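Local coordinates for insecticidal crystal protein Cry7Cal (Bacillus thuringiensis, PDB 5ZI1) that kills insects as a three-domain delta-endotoxin active against the locust Locusta migratoria manilensis, probably by binding gut receptors and forming membrane pores, at residues Y355-I360 against L376-I381; R251-D256 against D410-E415; Y528-D533 against C588-D593. All coordinates share one frame; numbering follows the deposited sequence.

Contact 1: residues Y355-I360 against L376-I381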
loop_
_atom_site.group_PDB
_atom_site.type_symbol
_atom_site.label_atom_id
_atom_site.label_comp_id
_atom_site.label_asym_id
_atom_site.label_seq_id
_atom_site.Cartn_x
_atom_site.Cartn_y
_atom_site.Cartn_z
ATOM N N TYR A 355 -8.241 1.071 -14.550
ATOM C CA TYR A 355 -8.432 -0.000 -13.590
ATOM C C TYR A 355 -8.122 -1.386 -14.149
ATOM O O TYR A 355 -8.180 -2.365 -13.392
ATOM C CB TYR A 355 -9.877 0.028 -13.079
ATOM C CG TYR A 355 -10.917 -0.163 -14.178
ATOM C CD1 TYR A 355 -11.286 -1.439 -14.597
ATOM C CD2 TYR A 355 -11.528 0.931 -14.797
ATOM C CE1 TYR A 355 -12.222 -1.629 -15.599
ATOM C CE2 TYR A 355 -12.477 0.748 -15.798
ATOM C CZ TYR A 355 -12.812 -0.542 -16.196
ATOM O OH TYR A 355 -13.751 -0.753 -17.174
ATOM N N GLN A 356 -7.804 -1.506 -15.438
ATOM C CA GLN A 356 -7.544 -2.818 -16.021
ATOM C C GLN A 356 -6.767 -2.661 -17.315
ATOM O O GLN A 356 -6.959 -1.689 -18.048
ATOM C CB GLN A 356 -8.848 -3.572 -16.291
ATOM C CG GLN A 356 -8.643 -4.978 -16.769
ATOM C CD GLN A 356 -9.941 -5.686 -17.080
ATOM O OE1 GLN A 356 -10.276 -6.680 -16.432
ATOM N NE2 GLN A 356 -10.673 -5.193 -18.084
ATOM N N THR A 357 -5.897 -3.630 -17.597
ATOM C CA THR A 357 -5.206 -3.705 -18.880
ATOM C C THR A 357 -5.313 -5.117 -19.434
ATOM O O THR A 357 -5.519 -6.088 -18.698
ATOM C CB THR A 357 -3.721 -3.308 -18.783
ATOM O OG1 THR A 357 -3.035 -4.221 -17.916
ATOM C CG2 THR A 357 -3.571 -1.885 -18.231
ATOM N N TYR A 358 -5.191 -5.213 -20.761
ATOM C CA TYR A 358 -5.163 -6.472 -21.495
ATOM C C TYR A 358 -3.998 -6.386 -22.460
ATOM O O TYR A 358 -3.809 -5.351 -23.111
ATOM C CB TYR A 358 -6.482 -6.725 -22.238
ATOM C CG TYR A 358 -6.458 -7.879 -23.244
ATOM C CD1 TYR A 358 -6.539 -9.208 -22.825
ATOM C CD2 TYR A 358 -6.353 -7.632 -24.608
ATOM C CE1 TYR A 358 -6.504 -10.248 -23.720
ATOM C CE2 TYR A 358 -6.333 -8.680 -25.530
ATOM C CZ TYR A 358 -6.412 -9.979 -25.078
ATOM O OH TYR A 358 -6.395 -11.007 -25.990
ATOM N N SER A 359 -3.192 -7.448 -22.530
ATOM C CA SER A 359 -2.021 -7.416 -23.396
ATOM C C SER A 359 -1.835 -8.749 -24.114
ATOM O O SER A 359 -2.284 -9.797 -23.644
ATOM C CB SER A 359 -0.751 -7.071 -22.604
ATOM O OG SER A 359 -0.434 -8.100 -21.677
ATOM N N ILE A 360 -1.171 -8.691 -25.267
ATOM C CA ILE A 360 -0.670 -9.879 -25.960
ATOM C C ILE A 360 0.845 -9.832 -25.888
ATOM O O ILE A 360 1.459 -8.845 -26.311
ATOM C CB ILE A 360 -1.121 -9.967 -27.436
ATOM C CG1 ILE A 360 -2.639 -9.893 -27.590
ATOM C CG2 ILE A 360 -0.630 -11.306 -28.074
ATOM C CD1 ILE A 360 -3.349 -11.146 -27.142
ATOM N N LEU A 376 -1.913 -3.788 -26.576
ATOM C CA LEU A 376 -2.131 -3.342 -25.201
ATOM C C LEU A 376 -3.412 -2.522 -25.184
ATOM O O LEU A 376 -3.508 -1.512 -25.879
ATOM C CB LEU A 376 -0.953 -2.507 -24.693
ATOM C CG LEU A 376 -0.985 -1.948 -23.257
ATOM C CD1 LEU A 376 -0.854 -3.065 -22.241
ATOM C CD2 LEU A 376 0.124 -0.938 -23.071
ATOM N N ARG A 377 -4.393 -2.960 -24.404
ATOM C CA ARG A 377 -5.691 -2.305 -24.286
ATOM C C ARG A 377 -5.886 -1.833 -22.845
ATOM O O ARG A 377 -5.711 -2.617 -21.905
ATOM C CB ARG A 377 -6.796 -3.284 -24.702
ATOM C CG ARG A 377 -8.218 -2.773 -24.663
ATOM C CD ARG A 377 -9.184 -3.940 -24.789
ATOM N NE ARG A 377 -8.869 -4.744 -25.960
ATOM C CZ ARG A 377 -8.934 -6.073 -26.008
ATOM N NH1 ARG A 377 -8.631 -6.697 -27.136
ATOM N NH2 ARG A 377 -9.296 -6.779 -24.943
ATOM N N LEU A 378 -6.248 -0.565 -22.676
ATOM C CA LEU A 378 -6.490 0.013 -21.362
ATOM C C LEU A 378 -7.979 0.231 -21.143
ATOM O O LEU A 378 -8.692 0.670 -22.053
ATOM C CB LEU A 378 -5.765 1.351 -21.184
ATOM C CG LEU A 378 -4.275 1.513 -21.484
ATOM C CD1 LEU A 378 -3.755 2.745 -20.759
ATOM C CD2 LEU A 378 -3.502 0.289 -21.093
ATOM N N TYR A 379 -8.436 -0.064 -19.929
ATOM C CA TYR A 379 -9.807 0.181 -19.494
ATOM C C TYR A 379 -9.802 1.284 -18.441
ATOM O O TYR A 379 -9.143 1.148 -17.397
ATOM C CB TYR A 379 -10.437 -1.079 -18.910
ATOM C CG TYR A 379 -10.521 -2.274 -19.831
ATOM C CD1 TYR A 379 -9.385 -3.020 -20.146
ATOM C CD2 TYR A 379 -11.744 -2.696 -20.340
ATOM C CE1 TYR A 379 -9.461 -4.135 -20.966
ATOM C CE2 TYR A 379 -11.831 -3.820 -21.171
ATOM C CZ TYR A 379 -10.688 -4.533 -21.481
ATOM O OH TYR A 379 -10.762 -5.651 -22.303
ATOM N N GLY A 380 -10.574 2.346 -18.688
ATOM C CA GLY A 380 -10.540 3.518 -17.843
ATOM C C GLY A 380 -11.924 3.976 -17.423
ATOM O O GLY A 380 -12.939 3.596 -18.003
ATOM N N ILE A 381 -11.946 4.815 -16.391
ATOM C CA ILE A 381 -13.180 5.440 -15.923
ATOM C C ILE A 381 -12.822 6.813 -15.398
ATOM O O ILE A 381 -11.820 6.973 -14.697
ATOM C CB ILE A 381 -13.888 4.587 -14.843
ATOM C CG1 ILE A 381 -15.256 5.190 -14.503
ATOM C CG2 ILE A 381 -12.995 4.404 -13.573
ATOM C CD1 ILE A 381 -16.086 4.381 -13.507
#
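Gln-356 sets its amide over the ring of Tyr-379, with NE2 3.1 Å above the ring plane and over its centre. The two side chains run the same way from neighbouring strands of a long antiparallel hairpin, 352-365 with 369-382, in one sheet of the beta-prism middle domain. Gln-356 is extended, CG anti to the backbone N (chi1 -175°), and the amide plane stands 76° from the ring; its OE1 is held by Ser-409. Opposite Tyr-379 the ladder carries a classic beta bulge, since Tyr-355 N donates to Tyr-379 O while Gln-356 O accepts from Tyr-379 N. At the bulge Tyr-355 also brings its ring to Tyr-379, whose CB makes a CH-pi contact 4.0 Å from the ring centroid. Further along, the Arg-377 guanidinium lies nearly parallel to the Tyr-358 ring, the planes 13° apart, and Tyr-358 CD2 sits above the rim of the guanidinium. On the other side of the sheet Thr-357 CG2 meets Leu-378 CD2 at 3.6 Å, and Thr-357 also touches Leu-450 and Trp-452. Tyr-379 OH, hydrogen-bonded to the hydroxyl of Tyr-407, receives a further hydrogen bond from Arg-377 NH2 at 3.2 Å.

Contact 2: residues R251-D256 against D410-E415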
loop_
_atom_site.group_PDB
_atom_site.type_symbol
_atom_site.label_atom_id
_atom_site.label_comp_id
_atom_site.label_asym_id
_atom_site.label_seq_id
_atom_site.Cartn_x
_atom_site.Cartn_y
_atom_site.Cartn_z
ATOM N N ARG A 251 1.989 3.695 -1.869
ATOM C CA ARG A 251 3.016 2.823 -2.417
ATOM C C ARG A 251 2.628 2.347 -3.818
ATOM O O ARG A 251 1.451 2.131 -4.115
ATOM C CB ARG A 251 3.253 1.628 -1.492
ATOM C CG ARG A 251 2.289 0.457 -1.623
ATOM C CD ARG A 251 0.885 0.821 -1.215
ATOM N NE ARG A 251 -0.077 -0.283 -1.312
ATOM C CZ ARG A 251 -0.658 -0.706 -2.437
ATOM N NH1 ARG A 251 -0.367 -0.149 -3.612
ATOM N NH2 ARG A 251 -1.527 -1.705 -2.382
ATOM N N GLN A 252 3.627 2.185 -4.677
ATOM C CA GLN A 252 3.435 1.715 -6.043
ATOM C C GLN A 252 3.908 0.271 -6.158
ATOM O O GLN A 252 5.033 -0.047 -5.763
ATOM C CB GLN A 252 4.209 2.609 -7.019
ATOM C CG GLN A 252 4.146 2.206 -8.512
ATOM C CD GLN A 252 4.891 3.212 -9.386
ATOM O OE1 GLN A 252 4.277 4.003 -10.100
ATOM N NE2 GLN A 252 6.217 3.206 -9.301
ATOM N N ILE A 253 3.068 -0.600 -6.717
ATOM C CA ILE A 253 3.461 -1.982 -6.946
ATOM C C ILE A 253 3.341 -2.326 -8.425
ATOM O O ILE A 253 2.614 -1.679 -9.190
ATOM C CB ILE A 253 2.643 -2.958 -6.099
ATOM C CG1 ILE A 253 1.162 -2.767 -6.345
ATOM C CG2 ILE A 253 3.014 -2.805 -4.604
ATOM C CD1 ILE A 253 0.322 -3.507 -5.308
ATOM N N PHE A 254 4.074 -3.371 -8.824
ATOM C CA PHE A 254 4.200 -3.757 -10.230
ATOM C C PHE A 254 3.679 -5.161 -10.463
ATOM O O PHE A 254 4.017 -6.083 -9.716
ATOM C CB PHE A 254 5.648 -3.659 -10.705
ATOM C CG PHE A 254 6.100 -2.234 -10.907
ATOM C CD1 PHE A 254 6.443 -1.434 -9.800
ATOM C CD2 PHE A 254 6.125 -1.673 -12.185
ATOM C CE1 PHE A 254 6.858 -0.121 -9.967
ATOM C CE2 PHE A 254 6.526 -0.357 -12.365
ATOM C CZ PHE A 254 6.881 0.430 -11.251
ATOM N N THR A 255 2.845 -5.301 -11.501
ATOM C CA THR A 255 2.371 -6.593 -11.974
ATOM C C THR A 255 3.500 -7.306 -12.718
ATOM O O THR A 255 4.540 -6.713 -13.033
ATOM C CB THR A 255 1.139 -6.424 -12.880
ATOM O OG1 THR A 255 1.340 -5.344 -13.806
ATOM C CG2 THR A 255 -0.133 -6.150 -12.063
ATOM N N ASP A 256 3.302 -8.600 -12.990
ATOM C CA ASP A 256 4.366 -9.383 -13.615
ATOM C C ASP A 256 4.744 -8.787 -14.970
ATOM O O ASP A 256 3.896 -8.210 -15.664
ATOM C CB ASP A 256 3.947 -10.840 -13.802
ATOM C CG ASP A 256 3.704 -11.549 -12.485
ATOM O OD1 ASP A 256 4.078 -10.983 -11.424
ATOM O OD2 ASP A 256 3.148 -12.674 -12.510
ATOM N N ASP A 410 -6.219 -10.242 -13.379
ATOM C CA ASP A 410 -5.942 -11.568 -12.849
ATOM C C ASP A 410 -4.875 -11.557 -11.762
ATOM O O ASP A 410 -4.773 -12.534 -11.015
ATOM C CB ASP A 410 -5.532 -12.509 -13.971
ATOM C CG ASP A 410 -6.729 -13.056 -14.709
ATOM O OD1 ASP A 410 -7.586 -13.692 -14.052
ATOM O OD2 ASP A 410 -6.839 -12.807 -15.929
ATOM N N GLN A 411 -4.069 -10.496 -11.673
ATOM C CA GLN A 411 -3.188 -10.286 -10.535
ATOM C C GLN A 411 -3.754 -9.277 -9.548
ATOM O O GLN A 411 -3.530 -9.415 -8.341
ATOM C CB GLN A 411 -1.807 -9.820 -11.007
ATOM C CG GLN A 411 -1.033 -10.877 -11.776
ATOM C CD GLN A 411 0.073 -10.290 -12.633
ATOM O OE1 GLN A 411 0.968 -9.599 -12.135
ATOM N NE2 GLN A 411 0.016 -10.560 -13.947
ATOM N N LEU A 412 -4.503 -8.286 -10.042
ATOM C CA LEU A 412 -5.126 -7.242 -9.233
ATOM C C LEU A 412 -6.614 -7.241 -9.554
ATOM O O LEU A 412 -7.073 -6.492 -10.425
ATOM C CB LEU A 412 -4.504 -5.878 -9.513
ATOM C CG LEU A 412 -3.027 -5.668 -9.191
ATOM C CD1 LEU A 412 -2.588 -4.353 -9.785
ATOM C CD2 LEU A 412 -2.752 -5.719 -7.661
ATOM N N PRO A 413 -7.397 -8.061 -8.867
ATOM C CA PRO A 413 -8.785 -8.275 -9.284
ATOM C C PRO A 413 -9.667 -7.059 -9.084
ATOM O O PRO A 413 -9.430 -6.199 -8.232
ATOM C CB PRO A 413 -9.244 -9.444 -8.405
ATOM C CG PRO A 413 -8.312 -9.426 -7.243
ATOM C CD PRO A 413 -6.998 -8.973 -7.790
ATOM N N ILE A 414 -10.691 -6.984 -9.926
ATOM C CA ILE A 414 -11.712 -5.958 -9.844
ATOM C C ILE A 414 -13.056 -6.655 -9.708
ATOM O O ILE A 414 -13.169 -7.875 -9.814
ATOM C CB ILE A 414 -11.702 -5.028 -11.064
ATOM C CG1 ILE A 414 -12.090 -5.819 -12.324
ATOM C CG2 ILE A 414 -10.347 -4.373 -11.210
ATOM C CD1 ILE A 414 -11.994 -5.018 -13.573
ATOM N N GLU A 415 -14.084 -5.855 -9.476
ATOM C CA GLU A 415 -15.437 -6.375 -9.396
ATOM C C GLU A 415 -16.375 -5.206 -9.636
ATOM O O GLU A 415 -16.870 -4.578 -8.692
ATOM C CB GLU A 415 -15.685 -7.050 -8.048
ATOM C CG GLU A 415 -17.023 -7.747 -7.935
ATOM C CD GLU A 415 -17.221 -8.374 -6.566
ATOM O OE1 GLU A 415 -16.488 -9.341 -6.230
ATOM O OE2 GLU A 415 -18.101 -7.889 -5.818
HETATM O O HOH W 1 1.349 -9.038 -15.818
#
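One direct side-chain-to-backbone hydrogen bond, backed by a water bridge and a small apolar patch, joins Gln-411 and Leu-412 to Ile-253, Thr-255 and Asp-256. It lies in the middle domain where that domain faces helix 208-227 of the N-terminal helical domain. Residues 251-256 carry the short edge strand 252-254, and residues 410-415 belong to the loop between strands 404-407 and 430-437. Gln-411 OE1 accepts from Asp-256 N at 2.7 Å in a nearly straight bond (170°), with the donor in the carbonyl plane and on a lone pair. The other end of the amide works through water: Gln-411 NE2 donates to a water molecule 2.8 Å away, which in turn donates to Asp-256 O at 2.7 Å. Thr-255 CB also lies close to Gln-411 OE1, at 3.3 Å. Thr-255 CG2, anti to its own carbonyl carbon, meets Leu-412 CD1 at 3.8 Å, while Thr-255 OG1 is hydrogen-bonded to Trp-452 NE1. Ile-253 CD1 touches Leu-412 CD2 more distantly. The Asp-256 carboxylate makes salt bridges to Arg-217 and Arg-220 of helix 208-227. One residue thus binds the loop through its backbone and the helical domain through its side chain. Its N-H requires an acceptor, which places OE1 of the Gln-411 amide there, and the water at NE2 is consistent with this.

Contact 3: residues Y528-D533 against C588-D593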
loop_
_atom_site.group_PDB
_atom_site.type_symbol
_atom_site.label_atom_id
_atom_site.label_comp_id
_atom_site.label_asym_id
_atom_site.label_seq_id
_atom_site.Cartn_x
_atom_site.Cartn_y
_atom_site.Cartn_z
ATOM N N TYR A 528 6.310 12.226 12.783
ATOM C CA TYR A 528 7.699 12.477 12.419
ATOM C C TYR A 528 8.638 11.601 13.241
ATOM O O TYR A 528 8.244 10.944 14.210
ATOM C CB TYR A 528 8.074 13.942 12.635
ATOM C CG TYR A 528 8.442 14.220 14.071
ATOM C CD1 TYR A 528 7.468 14.334 15.041
ATOM C CD2 TYR A 528 9.767 14.334 14.459
ATOM C CE1 TYR A 528 7.803 14.560 16.376
ATOM C CE2 TYR A 528 10.113 14.553 15.778
ATOM C CZ TYR A 528 9.124 14.675 16.737
ATOM O OH TYR A 528 9.453 14.910 18.061
ATOM N N ALA A 529 9.908 11.618 12.843
ATOM C CA ALA A 529 10.986 10.977 13.567
ATOM C C ALA A 529 12.220 11.847 13.407
ATOM O O ALA A 529 12.393 12.494 12.369
ATOM C CB ALA A 529 11.260 9.558 13.059
ATOM N N ALA A 530 13.061 11.884 14.446
ATOM C CA ALA A 530 14.210 12.776 14.409
ATOM C C ALA A 530 15.290 12.238 15.331
ATOM O O ALA A 530 14.994 11.605 16.346
ATOM C CB ALA A 530 13.828 14.211 14.809
ATOM N N THR A 531 16.544 12.497 14.948
ATOM C CA THR A 531 17.737 12.142 15.704
ATOM C C THR A 531 18.235 13.282 16.580
ATOM O O THR A 531 19.237 13.112 17.288
ATOM C CB THR A 531 18.861 11.728 14.755
ATOM O OG1 THR A 531 19.072 12.771 13.800
ATOM C CG2 THR A 531 18.510 10.436 14.018
ATOM N N GLY A 532 17.575 14.437 16.532
ATOM C CA GLY A 532 17.955 15.573 17.348
ATOM C C GLY A 532 16.784 16.519 17.473
ATOM O O GLY A 532 15.701 16.283 16.933
ATOM N N ASP A 533 17.031 17.614 18.177
ATOM C CA ASP A 533 16.012 18.597 18.507
ATOM C C ASP A 533 15.934 19.664 17.421
ATOM O O ASP A 533 16.918 19.949 16.731
ATOM C CB ASP A 533 16.324 19.265 19.862
ATOM C CG ASP A 533 16.753 18.261 20.947
ATOM O OD1 ASP A 533 16.313 17.083 20.913
ATOM O OD2 ASP A 533 17.520 18.654 21.855
ATOM N N CYS A 588 20.911 17.236 12.714
ATOM C CA CYS A 588 20.242 15.955 12.846
ATOM C C CYS A 588 19.552 15.591 11.534
ATOM O O CYS A 588 19.650 16.302 10.529
ATOM C CB CYS A 588 19.223 15.989 13.986
ATOM S SG CYS A 588 17.874 17.144 13.682
ATOM N N THR A 589 18.844 14.465 11.569
ATOM C CA THR A 589 18.011 13.981 10.480
ATOM C C THR A 589 16.574 13.937 10.978
ATOM O O THR A 589 16.319 13.543 12.124
ATOM C CB THR A 589 18.494 12.585 9.996
ATOM O OG1 THR A 589 19.740 12.734 9.313
ATOM C CG2 THR A 589 17.512 11.928 9.029
ATOM N N ILE A 590 15.651 14.386 10.127
ATOM C CA ILE A 590 14.222 14.423 10.417
ATOM C C ILE A 590 13.501 13.637 9.333
ATOM O O ILE A 590 13.796 13.784 8.141
ATOM C CB ILE A 590 13.677 15.869 10.476
ATOM C CG1 ILE A 590 14.367 16.677 11.573
ATOM C CG2 ILE A 590 12.178 15.882 10.687
ATOM C CD1 ILE A 590 15.299 17.701 11.022
ATOM N N TYR A 591 12.555 12.802 9.746
ATOM C CA TYR A 591 11.719 12.055 8.824
ATOM C C TYR A 591 10.287 12.528 8.989
ATOM O O TYR A 591 9.801 12.647 10.116
ATOM C CB TYR A 591 11.815 10.552 9.081
ATOM C CG TYR A 591 13.218 10.021 9.032
ATOM C CD1 TYR A 591 14.003 9.974 10.186
ATOM C CD2 TYR A 591 13.768 9.563 7.831
ATOM C CE1 TYR A 591 15.290 9.495 10.149
ATOM C CE2 TYR A 591 15.060 9.065 7.785
ATOM C CZ TYR A 591 15.813 9.029 8.943
ATOM O OH TYR A 591 17.103 8.545 8.898
ATOM N N ILE A 592 9.627 12.818 7.874
ATOM C CA ILE A 592 8.241 13.257 7.869
ATOM C C ILE A 592 7.437 12.154 7.205
ATOM O O ILE A 592 7.682 11.811 6.044
ATOM C CB ILE A 592 8.054 14.590 7.128
ATOM C CG1 ILE A 592 9.011 15.664 7.653
ATOM C CG2 ILE A 592 6.586 15.038 7.181
ATOM C CD1 ILE A 592 8.720 16.143 9.065
ATOM N N ASP A 593 6.485 11.597 7.937
ATOM C CA ASP A 593 5.653 10.541 7.396
ATOM C C ASP A 593 4.329 11.141 6.924
ATOM O O ASP A 593 4.163 11.401 5.728
ATOM C CB ASP A 593 5.468 9.446 8.452
ATOM C CG ASP A 593 4.420 8.425 8.068
ATOM O OD1 ASP A 593 4.218 8.199 6.854
ATOM O OD2 ASP A 593 3.786 7.854 8.993
#
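Strands 528-530 and 589-593 run antiparallel at 170°, their axes 4.5 Å apart at closest, in a sheet of the C-terminal beta sandwich, the jelly-roll domain of the three-domain Cry toxins. Ala-529 and Tyr-591 form the hydrogen-bonded pair, with Tyr-591 N 2.6 Å from Ala-529 O and Ala-529 N 2.9 Å from Tyr-591 O. The non-hydrogen-bonded pairs Tyr-528 with Ile-592 and Ala-530 with Ile-590 lie to either side of it along the ladder. Their side chains share one face of the sheet, where Ala-530 CB meets Ile-590 CG1 at 4.1 Å, and Phe-547 packs on both. The ring of Tyr-528 leads away from the partner strand; Ala-530 CB lies at its edge, and the Tyr-528 hydroxyl is hydrogen-bonded to Thr-548 O. On the other face Tyr-591 CD1 rests against the Ala-529 CB methyl at 4.0 Å. Beyond Ala-530 the chain turns out of the strand, yet Thr-531 N still donates to Thr-589 O, at 3.0 Å. Cys-588 CB comes within 3.4 Å of Gly-532 N, where a side chain on residue 532 would run into it. The Thr-531 hydroxyl oxygen stands in as acceptor where the regular pairing has ended: Thr-531 OG1, between the backbone N and the carbonyl carbon (chi1 54°), accepts from Thr-589 N at 2.8 Å and 173°.

The three contacts illustrate how a multidomain toxin combines strand pairing within domains with a contact beside a domain boundary. Contacts 1 and 2 belong to the middle domain, with centres about 12 Å apart, and they touch: Ile-414 packs on Tyr-355 and Gln-356. Along the chain residues 251-256 come first, the hairpin of contact 1 follows, and residues 410-415 then return to the starting segment, so a local hairpin sits within a long-range closure. Contact 3 comes later, in the C-terminal domain, its centre about 41 Å from that of contact 1 and about 33 Å from that of contact 2. Contact 2 adjoins helix 208-227 of the helical domain, whereas contacts 1 and 3 each join strands within one domain's sheet.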